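Local coordinates for UPF0098 protein CT_736 (PDB 3N08), which is of unknown function but belongs to the phosphatidylethanolamine-binding protein family, which includes Raf kinase inhibitor protein, and probably binds an anionic ligand, at residues 8-13 with 29-34; 45-50 with 127-132; 64-69 with 86-91; 113-118 with 141-146. One frame throughout, in Å; residues are numbered along the deposited sequence. Where two conformers were deposited one is given.

Interactions 2, 3 and 4 share the larger sheet, while interaction 1 belongs to the smaller sheet packed on it. Strand 43-50 lies between strands 63-71 and 108-117 and thereby joins all three contacts of the larger sheet. Interactions 2 and 3 are only about 6 Å apart between centres; the centres of interactions 2 and 4 are about 12 Å apart. Interactions 3 and 4 do not touch. Leu-32 of interaction 1 packs on Leu-46 and Trp-66, and Phe-34 on Ala-114, so residues of the two sheets meet. Asp-50, which ends strand 43-50 and bonds to His-108, opens a DPDVP sequence that in relatives helps line the anion pocket. Such a pocket probably lies here too.

Interaction 1: 8-13 with 29-34; sequences SQAFSY and SPPLSF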
# COMPACT_ATOMS: atom_id res chain seq x y z
N SER B 8 -4.37 7.17 5.34
CA SER B 8 -5.01 8.28 5.99
C SER B 8 -4.05 8.90 6.99
O SER B 8 -3.39 8.20 7.75
CB SER B 8 -6.28 7.85 6.71
OG SER B 8 -6.83 8.94 7.42
N GLN B 9 -3.97 10.23 6.97
CA GLN B 9 -3.20 10.94 7.99
C GLN B 9 -3.79 10.76 9.38
O GLN B 9 -3.10 10.97 10.38
CB GLN B 9 -3.12 12.44 7.66
CG GLN B 9 -2.44 12.74 6.32
CD GLN B 9 -2.89 14.07 5.70
OE1 GLN B 9 -3.97 14.59 6.00
NE2 GLN B 9 -2.05 14.61 4.83
N ALA B 10 -5.05 10.32 9.44
CA ALA B 10 -5.77 10.24 10.70
C ALA B 10 -5.57 8.92 11.43
O ALA B 10 -5.81 8.85 12.65
CB ALA B 10 -7.27 10.48 10.46
N PHE B 11 -5.16 7.85 10.73
CA PHE B 11 -4.99 6.56 11.38
C PHE B 11 -4.22 5.63 10.46
O PHE B 11 -4.37 5.68 9.24
CB PHE B 11 -6.31 5.88 11.77
CG PHE B 11 -7.25 5.65 10.64
CD1 PHE B 11 -8.08 6.65 10.17
CD2 PHE B 11 -7.32 4.40 10.03
CE1 PHE B 11 -8.95 6.41 9.10
CE2 PHE B 11 -8.18 4.17 8.98
CZ PHE B 11 -8.99 5.16 8.51
N SER B 12 -3.44 4.76 11.09
CA SER B 12 -2.71 3.72 10.38
C SER B 12 -3.51 2.42 10.36
O SER B 12 -4.50 2.27 11.09
CB SER B 12 -1.35 3.49 11.05
OG SER B 12 -0.55 4.65 10.95
N TYR B 13 -3.07 1.47 9.54
CA TYR B 13 -3.81 0.24 9.34
C TYR B 13 -4.08 -0.49 10.67
O TYR B 13 -3.17 -0.80 11.42
CB TYR B 13 -3.07 -0.69 8.36
CG TYR B 13 -3.94 -1.82 7.88
CD1 TYR B 13 -4.19 -2.90 8.69
CD2 TYR B 13 -4.55 -1.78 6.63
CE1 TYR B 13 -5.01 -3.92 8.28
CE2 TYR B 13 -5.36 -2.79 6.20
CZ TYR B 13 -5.60 -3.84 7.04
OH TYR B 13 -6.42 -4.86 6.61
N SER B 29 -16.46 12.76 6.91
CA SER B 29 -15.64 11.76 6.24
C SER B 29 -14.17 11.97 6.60
O SER B 29 -13.71 13.10 6.73
CB SER B 29 -15.88 11.80 4.73
OG SER B 29 -15.42 13.02 4.17
N PRO B 30 -13.43 10.87 6.82
CA PRO B 30 -12.02 10.98 7.20
C PRO B 30 -11.14 11.37 6.02
O PRO B 30 -11.51 11.10 4.86
CB PRO B 30 -11.67 9.56 7.65
CG PRO B 30 -12.60 8.69 6.80
CD PRO B 30 -13.88 9.47 6.69
N PRO B 31 -9.98 11.97 6.30
CA PRO B 31 -9.03 12.26 5.23
C PRO B 31 -8.46 10.98 4.65
O PRO B 31 -8.19 10.02 5.37
CB PRO B 31 -7.95 13.08 5.93
CG PRO B 31 -7.97 12.58 7.34
CD PRO B 31 -9.42 12.23 7.63
N LEU B 32 -8.33 10.93 3.34
CA LEU B 32 -7.73 9.78 2.67
C LEU B 32 -6.80 10.25 1.59
O LEU B 32 -7.03 11.29 0.96
CB LEU B 32 -8.82 8.95 2.01
CG LEU B 32 -9.84 8.33 2.97
CD1 LEU B 32 -11.02 7.77 2.18
CD2 LEU B 32 -9.18 7.21 3.77
N SER B 33 -5.74 9.49 1.36
CA SER B 33 -4.74 9.78 0.32
C SER B 33 -4.56 8.60 -0.59
O SER B 33 -4.42 7.45 -0.14
CB SER B 33 -3.38 10.08 0.94
OG SER B 33 -3.43 11.28 1.70
N PHE B 34 -4.55 8.87 -1.88
CA PHE B 34 -4.30 7.88 -2.91
C PHE B 34 -2.91 8.18 -3.47
O PHE B 34 -2.59 9.34 -3.76
CB PHE B 34 -5.32 8.01 -4.03
CG PHE B 34 -6.75 7.82 -3.59
CD1 PHE B 34 -7.45 8.85 -2.99
CD2 PHE B 34 -7.39 6.61 -3.77
CE1 PHE B 34 -8.78 8.68 -2.59
CE2 PHE B 34 -8.71 6.44 -3.40
CZ PHE B 34 -9.40 7.46 -2.79
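Ser-8 and Leu-32 bring the two backbones together, their CA atoms 4.5 Å apart, where the chain leaves strand 5-7 and strand 32-35 begins. The link across the gap is one hydrogen bond. Ser-8 OG donates to Pro-31 O over 2.7 Å, tilted 25° from the carbonyl plane. With Ser-8 OG anti to its own backbone N (chi1 176°), the hydroxyl can give its proton to Pro-31 O and still accept from Ala-10 N at 3.0 Å, which makes an ST turn. Two bonds therefore hold the serine hydroxyl, one given and one received. Beside the turn, Ala-10 CB packs against the proline ring, 3.8 Å from Pro-31 CG, with Pro-31 CD close behind. A proline cannot offer an N-H, so Pro-31 takes part through its ring and its carbonyl. Phe-11 reaches further up the 29-34 segment. Its CE1 is 4.4 Å from Pro-30 CB, which sits at the edge of the ring and near its plane. Ser-8 CB lies over one face of that ring, displaced toward the rim. Leu-32 adds a looser contact, with CD2 4.2 Å from Ser-8 CB. Ser-8, Phe-11 and Leu-32 all also pack on Leu-146 of strand 140-150. This is the margin of a two-sheet beta fold: a loop that opens with an ST turn leaves the edge strand 5-7 of the small sheet and packs against the larger one.

Interaction 2: 45-50 with 127-132; sequences VLIVED and VTKEQL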
# COMPACT_ATOMS: atom_id res chain seq x y z
N VAL B 45 -12.15 4.40 -7.69
CA VAL B 45 -13.33 4.01 -6.94
C VAL B 45 -12.96 3.79 -5.48
O VAL B 45 -11.89 3.22 -5.20
CB VAL B 45 -13.91 2.70 -7.49
CG1 VAL B 45 -15.10 2.23 -6.67
CG2 VAL B 45 -14.26 2.87 -8.97
N LEU B 46 -13.83 4.21 -4.57
CA LEU B 46 -13.68 3.96 -3.13
C LEU B 46 -14.93 3.29 -2.58
O LEU B 46 -16.03 3.76 -2.82
CB LEU B 46 -13.42 5.30 -2.44
CG LEU B 46 -13.35 5.23 -0.91
CD1 LEU B 46 -12.13 4.53 -0.42
CD2 LEU B 46 -13.45 6.60 -0.27
N ILE B 47 -14.76 2.18 -1.85
CA ILE B 47 -15.87 1.52 -1.17
C ILE B 47 -15.45 1.34 0.29
O ILE B 47 -14.39 0.79 0.55
CB ILE B 47 -16.22 0.17 -1.80
CG1 ILE B 47 -16.61 0.36 -3.26
CG2 ILE B 47 -17.33 -0.53 -1.01
CD1 ILE B 47 -16.84 -0.94 -4.01
N VAL B 48 -16.28 1.80 1.23
CA VAL B 48 -15.99 1.65 2.65
C VAL B 48 -17.09 0.81 3.25
O VAL B 48 -18.28 1.10 3.07
CB VAL B 48 -15.93 3.01 3.36
CG1 VAL B 48 -15.57 2.88 4.81
CG2 VAL B 48 -14.97 3.95 2.63
N GLU B 49 -16.69 -0.22 3.97
CA GLU B 49 -17.66 -1.12 4.52
C GLU B 49 -17.26 -1.69 5.86
O GLU B 49 -16.09 -1.72 6.23
CB GLU B 49 -17.96 -2.23 3.54
CG GLU B 49 -16.77 -3.05 3.18
CD GLU B 49 -17.05 -4.00 2.02
OE1 GLU B 49 -17.86 -3.67 1.13
OE2 GLU B 49 -16.47 -5.11 2.00
N ASP B 50 -18.28 -2.20 6.57
CA ASP B 50 -18.16 -2.75 7.93
C ASP B 50 -18.66 -4.20 7.94
O ASP B 50 -19.85 -4.45 7.90
CB ASP B 50 -18.97 -1.88 8.87
CG ASP B 50 -18.96 -2.36 10.33
OD1 ASP B 50 -18.25 -3.32 10.68
OD2 ASP B 50 -19.66 -1.70 11.14
N VAL B 127 -26.21 4.63 -7.40
CA VAL B 127 -25.47 3.39 -7.62
C VAL B 127 -25.22 2.61 -6.32
O VAL B 127 -24.70 3.16 -5.35
CB VAL B 127 -24.11 3.67 -8.33
CG1 VAL B 127 -23.22 2.43 -8.35
CG2 VAL B 127 -24.39 4.19 -9.74
N THR B 128 -25.61 1.35 -6.30
CA THR B 128 -25.34 0.48 -5.17
C THR B 128 -24.01 -0.26 -5.36
O THR B 128 -23.47 -0.32 -6.46
CB THR B 128 -26.42 -0.61 -5.03
OG1 THR B 128 -26.38 -1.45 -6.19
CG2 THR B 128 -27.81 0.00 -4.88
N LYS B 129 -23.48 -0.84 -4.28
CA LYS B 129 -22.27 -1.62 -4.39
C LYS B 129 -22.37 -2.72 -5.46
O LYS B 129 -21.46 -2.89 -6.26
CB LYS B 129 -21.91 -2.24 -3.04
CG LYS B 129 -20.66 -3.12 -3.14
CD LYS B 129 -20.22 -3.70 -1.81
CE LYS B 129 -19.09 -4.70 -1.99
NZ LYS B 129 -18.90 -5.49 -0.74
N GLU B 130 -23.47 -3.47 -5.45
CA GLU B 130 -23.64 -4.54 -6.42
C GLU B 130 -23.54 -4.01 -7.86
O GLU B 130 -22.86 -4.59 -8.69
CB GLU B 130 -24.97 -5.26 -6.21
CG GLU B 130 -25.21 -6.40 -7.18
CD GLU B 130 -26.49 -7.17 -6.90
OE1 GLU B 130 -27.43 -6.58 -6.32
OE2 GLU B 130 -26.57 -8.37 -7.26
N GLN B 131 -24.22 -2.90 -8.14
CA GLN B 131 -24.20 -2.31 -9.48
C GLN B 131 -22.80 -1.80 -9.87
O GLN B 131 -22.34 -1.95 -11.01
CB GLN B 131 -25.18 -1.14 -9.55
CG GLN B 131 -26.64 -1.57 -9.49
CD GLN B 131 -27.57 -0.39 -9.33
OE1 GLN B 131 -27.19 0.66 -8.84
NE2 GLN B 131 -28.81 -0.57 -9.77
N LEU B 132 -22.12 -1.20 -8.89
CA LEU B 132 -20.78 -0.68 -9.09
C LEU B 132 -19.79 -1.80 -9.41
O LEU B 132 -18.98 -1.68 -10.33
CB LEU B 132 -20.35 0.08 -7.83
CG LEU B 132 -18.95 0.66 -7.89
CD1 LEU B 132 -18.74 1.51 -9.14
CD2 LEU B 132 -18.72 1.49 -6.64
O HOH W 1 -16.30 -7.16 0.75
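Glu-49 and Lys-129 make the one charged link between strand 43-50 and the start of helix 129-136. Lys-129 NZ donates to Glu-49 OE1 at 2.8 Å, a salt bridge that uses the syn lone pair of the oxygen. The side chains cross at about a right angle. Glu-49 CG lies between its backbone N and carbonyl carbon (chi1 60°), and the lysine chain is extended as it runs from the helix to the strand.

Apolar contacts lie further back along the strand. Leu-132 CD2 meets Val-45 CG1 at 3.7 Å and Ile-47 CD1 at 4.0 Å. Both pairs approach tip to tip, so one leucine methyl serves two strand residues. The aliphatic part of the lysine joins in weakly: CD is 4.4 Å from Ile-47 CG2.

Hydrogen bonds within 127-132 fix how the helix starts. Gln-131 N donates to Thr-128 OG1 at 3.3 Å, and Thr-128 N donates back to Gln-131 OE1 at 3.1 Å: a capping box with Thr-128 as N-cap. The cap shapes the first turn, from which Lys-129 and Leu-132 both point toward the strand.

Glu-49 is buried, with Leu-62, Ile-64 and Tyr-113 packed around it. The lysine ammonium probably offsets its negative charge. Thus the first turn meets the strand by a charge pair at Glu-49 and methyl packing at Val-45 and Ile-47.

Interaction 3: 64-69 with 86-91; sequences IHWIVY and AVQGLN
Tyr-69 and Val-87 form an antiparallel hydrogen-bonded pair, and Val-68 with Gln-88 forms the next, non-hydrogen-bonded one. Strand 87-88 is the outermost strand of the larger beta sheet on this side. Tyr-69 N donates to Val-87 O at 2.8 Å, and Val-87 N returns a bond to Tyr-69 O. Gly-89 N continues the ladder to Ile-67 O, but from well above the carbonyl plane. From there the link is by water, which joins Ile-67 N to Gly-89 O, though the chains stay close, with Asn-91 CB 3.2 Å from Ile-64 O. A classic beta bulge at His-65 and Trp-66, both facing Val-48, marks strand 63-71 on its other side.

Val-87 lies alongside Tyr-69, pointing the same way. Its CB sits over one face of the ring, 3.8 Å from the centroid, a CH-pi contact. Val-87 CG1 touches Tyr-69 CE1 at 3.4 Å. The phenol OH is bonded elsewhere, to the backbone oxygens of Ser-122 and Glu-124. Gly-89 has no side chain, and Ile-67 CG2 packs directly on its CA at 3.8 Å. Val-68 and Gln-88 share the opposite face. Val-68 CG1 touches Ala-86 CB, and Val-68 CG2 lies over one face of the indole of Trp-66. Gln-88 OE1 accepts from Trp-66 NE1 at 2.9 Å, with an N-H...O angle of 171° and the oxygen only 5° out of the indole plane.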
# COMPACT_ATOMS: atom_id res chain seq x y z
N ILE B 64 -22.40 -1.10 4.04
CA ILE B 64 -21.63 -0.17 3.22
C ILE B 64 -21.81 1.23 3.76
O ILE B 64 -22.95 1.73 3.89
CB ILE B 64 -22.09 -0.22 1.75
CG1 ILE B 64 -21.97 -1.62 1.15
CG2 ILE B 64 -21.31 0.81 0.94
CD1 ILE B 64 -20.71 -2.36 1.46
N HIS B 65 -20.70 1.84 4.13
CA HIS B 65 -20.69 3.18 4.69
C HIS B 65 -20.44 4.30 3.68
O HIS B 65 -20.79 5.43 3.95
CB HIS B 65 -19.67 3.26 5.85
CG HIS B 65 -20.17 2.63 7.11
ND1 HIS B 65 -20.65 3.37 8.17
CD2 HIS B 65 -20.40 1.34 7.43
CE1 HIS B 65 -21.10 2.56 9.11
NE2 HIS B 65 -20.96 1.32 8.69
N TRP B 66 -19.82 3.99 2.55
CA TRP B 66 -19.50 5.03 1.57
C TRP B 66 -19.17 4.38 0.24
O TRP B 66 -18.38 3.43 0.20
CB TRP B 66 -18.31 5.86 2.04
CG TRP B 66 -18.21 7.26 1.49
CD1 TRP B 66 -19.14 7.95 0.78
CD2 TRP B 66 -17.09 8.15 1.66
NE1 TRP B 66 -18.67 9.22 0.48
CE2 TRP B 66 -17.42 9.36 1.01
CE3 TRP B 66 -15.85 8.03 2.28
CZ2 TRP B 66 -16.53 10.46 0.97
CZ3 TRP B 66 -14.98 9.11 2.25
CH2 TRP B 66 -15.32 10.31 1.60
N ILE B 67 -19.71 4.95 -0.83
CA ILE B 67 -19.32 4.62 -2.18
C ILE B 67 -19.01 5.92 -2.93
O ILE B 67 -19.84 6.84 -2.97
CB ILE B 67 -20.47 3.90 -2.91
CG1 ILE B 67 -20.69 2.52 -2.29
CG2 ILE B 67 -20.19 3.80 -4.41
CD1 ILE B 67 -21.80 1.71 -2.95
N VAL B 68 -17.86 5.92 -3.58
CA VAL B 68 -17.48 7.02 -4.46
C VAL B 68 -16.88 6.40 -5.72
O VAL B 68 -16.05 5.52 -5.64
CB VAL B 68 -16.42 7.94 -3.83
CG1 VAL B 68 -16.11 9.11 -4.76
CG2 VAL B 68 -16.90 8.47 -2.49
N TYR B 69 -17.29 6.87 -6.90
CA TYR B 69 -16.67 6.39 -8.10
C TYR B 69 -16.47 7.53 -9.09
O TYR B 69 -17.00 8.63 -8.92
CB TYR B 69 -17.45 5.21 -8.72
CG TYR B 69 -18.74 5.58 -9.42
CD1 TYR B 69 -19.94 5.65 -8.72
CD2 TYR B 69 -18.75 5.81 -10.79
CE1 TYR B 69 -21.12 5.96 -9.38
CE2 TYR B 69 -19.92 6.12 -11.44
CZ TYR B 69 -21.09 6.18 -10.73
OH TYR B 69 -22.23 6.50 -11.42
N ALA B 86 -16.75 13.87 -7.79
CA ALA B 86 -16.90 12.51 -8.29
C ALA B 86 -18.34 12.13 -7.98
O ALA B 86 -19.11 12.96 -7.50
CB ALA B 86 -15.93 11.56 -7.59
N VAL B 87 -18.72 10.89 -8.24
CA VAL B 87 -20.09 10.45 -8.03
C VAL B 87 -20.15 9.68 -6.72
O VAL B 87 -19.34 8.80 -6.47
CB VAL B 87 -20.57 9.54 -9.17
CG1 VAL B 87 -22.02 9.19 -9.00
CG2 VAL B 87 -20.31 10.21 -10.53
N GLN B 88 -21.12 10.01 -5.88
CA GLN B 88 -21.36 9.23 -4.67
C GLN B 88 -22.51 8.27 -4.87
O GLN B 88 -23.53 8.59 -5.49
CB GLN B 88 -21.55 10.13 -3.46
CG GLN B 88 -20.27 10.92 -3.16
CD GLN B 88 -20.36 11.78 -1.92
OE1 GLN B 88 -20.27 11.29 -0.80
NE2 GLN B 88 -20.50 13.09 -2.12
N GLY B 89 -22.32 7.06 -4.37
CA GLY B 89 -23.33 6.02 -4.47
C GLY B 89 -24.09 5.90 -3.17
O GLY B 89 -23.97 6.75 -2.28
N LEU B 90 -24.89 4.84 -3.09
CA LEU B 90 -25.74 4.62 -1.94
C LEU B 90 -25.08 3.78 -0.90
O LEU B 90 -24.47 2.76 -1.20
CB LEU B 90 -27.02 3.93 -2.38
CG LEU B 90 -27.86 4.71 -3.39
CD1 LEU B 90 -29.09 3.89 -3.73
CD2 LEU B 90 -28.24 6.10 -2.91
N ASN B 91 -25.21 4.19 0.35
CA ASN B 91 -24.79 3.37 1.46
C ASN B 91 -25.92 2.39 1.80
O ASN B 91 -26.98 2.39 1.17
CB ASN B 91 -24.37 4.26 2.63
CG ASN B 91 -25.50 5.13 3.14
OD1 ASN B 91 -26.64 4.67 3.27
ND2 ASN B 91 -25.19 6.39 3.45
O HOH W 2 -22.16 6.26 -0.14

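Interaction 4: 113-118 with 141-146; sequences YAYALD and IATAEL
Glu-145 CG stands anti to its backbone N (chi1 172°) and Tyr-113 CG anti to its carbonyl carbon (chi1 -63°). As a non-hydrogen-bonded pair the two leave the same face of the sheet and lie side by side, with the carboxylate and ring planes 89° apart. Glu-145 OE1 comes to the edge of the ring, 3.5 Å from Tyr-113 CE1. A water in the ring plane bridges the pair: it donates to Glu-145 OE1 at 2.6 Å and bonds to Tyr-113 OH. The other carboxylate oxygen, OE2, is bonded to Tyr-13 OH.

The backbones form an antiparallel ladder in the larger sheet, between strands 108-117 and 140-150. Ala-114 and Ala-116 each exchange bonds with the opposite strand, and Ala-114 N donates to Ala-144 O at 2.9 Å. Ile-141 and Ala-142 both face Ala-116, a classic beta bulge, and Ile-141 N donates to Ala-116 O at 2.8 Å.

Ala-114 O accepts from Ala-144 N. In the conformer given, Thr-143 OG1 also reaches Ala-114 O, 2.9 Å away and from the opposite face of its plane; as Thr-143 has a second conformer, this bond is doubtful. Thr-143 N turns outward and bonds to Asp-137 of the second subunit.

Alanines fill the other side of the ladder. Ala-116 CB lies 4.3 Å from Ala-142 CB, while Ala-114 also packs on Phe-34 of strand 32-35. At the bulge, Ile-141 CG1 rests 4.0 Å from Ala-116 CB, and its CG2 lies 3.9 Å from Asp-118 OD2.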
# COMPACT_ATOMS: atom_id res chain seq x y z
N TYR B 113 -11.60 0.36 0.55
CA TYR B 113 -11.04 -0.29 -0.62
C TYR B 113 -10.96 0.73 -1.74
O TYR B 113 -11.95 1.37 -2.06
CB TYR B 113 -11.94 -1.44 -1.07
CG TYR B 113 -12.06 -2.55 -0.05
CD1 TYR B 113 -10.97 -3.34 0.26
CD2 TYR B 113 -13.24 -2.78 0.62
CE1 TYR B 113 -11.07 -4.38 1.20
CE2 TYR B 113 -13.35 -3.82 1.54
CZ TYR B 113 -12.26 -4.59 1.82
OH TYR B 113 -12.39 -5.61 2.76
N ALA B 114 -9.79 0.83 -2.36
CA ALA B 114 -9.63 1.65 -3.54
C ALA B 114 -9.40 0.76 -4.76
O ALA B 114 -8.70 -0.27 -4.68
CB ALA B 114 -8.47 2.61 -3.38
N TYR B 115 -9.95 1.17 -5.88
CA TYR B 115 -9.79 0.47 -7.15
C TYR B 115 -9.40 1.50 -8.20
O TYR B 115 -10.08 2.49 -8.35
CB TYR B 115 -11.11 -0.22 -7.57
CG TYR B 115 -11.74 -1.08 -6.50
CD1 TYR B 115 -12.54 -0.52 -5.53
CD2 TYR B 115 -11.57 -2.45 -6.47
CE1 TYR B 115 -13.15 -1.29 -4.55
CE2 TYR B 115 -12.18 -3.24 -5.48
CZ TYR B 115 -12.96 -2.64 -4.53
OH TYR B 115 -13.58 -3.38 -3.55
N ALA B 116 -8.36 1.20 -8.97
CA ALA B 116 -8.02 1.99 -10.14
C ALA B 116 -8.59 1.28 -11.36
O ALA B 116 -8.37 0.08 -11.55
CB ALA B 116 -6.50 2.12 -10.29
N LEU B 117 -9.31 2.03 -12.18
CA LEU B 117 -9.92 1.49 -13.41
C LEU B 117 -9.28 2.09 -14.65
O LEU B 117 -8.83 3.25 -14.62
CB LEU B 117 -11.42 1.81 -13.46
CG LEU B 117 -12.29 1.55 -12.24
CD1 LEU B 117 -13.74 1.79 -12.63
CD2 LEU B 117 -12.11 0.13 -11.75
N ASP B 118 -9.28 1.33 -15.74
CA ASP B 118 -8.80 1.86 -17.02
C ASP B 118 -9.92 2.46 -17.88
O ASP B 118 -9.75 2.62 -19.10
CB ASP B 118 -8.07 0.77 -17.79
CG ASP B 118 -8.96 -0.43 -18.09
OD1 ASP B 118 -10.19 -0.39 -17.92
OD2 ASP B 118 -8.39 -1.44 -18.57
N ILE B 141 -7.49 -2.38 -12.63
CA ILE B 141 -6.08 -2.59 -12.89
C ILE B 141 -5.25 -2.65 -11.62
O ILE B 141 -4.15 -3.20 -11.64
CB ILE B 141 -5.53 -1.59 -13.92
CG1 ILE B 141 -5.57 -0.15 -13.42
CG2 ILE B 141 -6.26 -1.77 -15.26
CD1 ILE B 141 -5.01 0.85 -14.45
N ALA B 142 -5.77 -2.15 -10.51
CA ALA B 142 -5.07 -2.23 -9.23
C ALA B 142 -6.05 -1.99 -8.11
O ALA B 142 -7.08 -1.35 -8.31
CB ALA B 142 -3.95 -1.19 -9.17
N THR B 143 -5.68 -2.45 -6.92
CA THR B 143 -6.49 -2.21 -5.75
C THR B 143 -5.57 -1.83 -4.60
O THR B 143 -4.34 -2.04 -4.67
CB THR B 143 -7.33 -3.46 -5.42
OG1 THR B 143 -8.36 -3.16 -4.47
CG2 THR B 143 -6.43 -4.58 -4.92
N ALA B 144 -6.15 -1.23 -3.57
CA ALA B 144 -5.47 -0.97 -2.32
C ALA B 144 -6.48 -1.02 -1.19
O ALA B 144 -7.69 -0.93 -1.41
CB ALA B 144 -4.76 0.37 -2.37
N GLU B 145 -5.99 -1.19 0.03
CA GLU B 145 -6.86 -1.40 1.18
C GLU B 145 -6.31 -0.68 2.39
O GLU B 145 -5.10 -0.72 2.64
CB GLU B 145 -6.96 -2.89 1.49
CG GLU B 145 -7.70 -3.26 2.78
CD GLU B 145 -7.66 -4.78 3.08
OE1 GLU B 145 -7.98 -5.59 2.18
OE2 GLU B 145 -7.31 -5.15 4.20
N LEU B 146 -7.20 -0.05 3.15
CA LEU B 146 -6.91 0.52 4.45
C LEU B 146 -7.99 0.03 5.40
O LEU B 146 -9.10 -0.21 4.98
CB LEU B 146 -6.91 2.05 4.34
CG LEU B 146 -6.77 2.82 5.65
CD1 LEU B 146 -5.38 2.62 6.31
CD2 LEU B 146 -7.00 4.30 5.37
O HOH W 3 -9.93 -6.94 3.31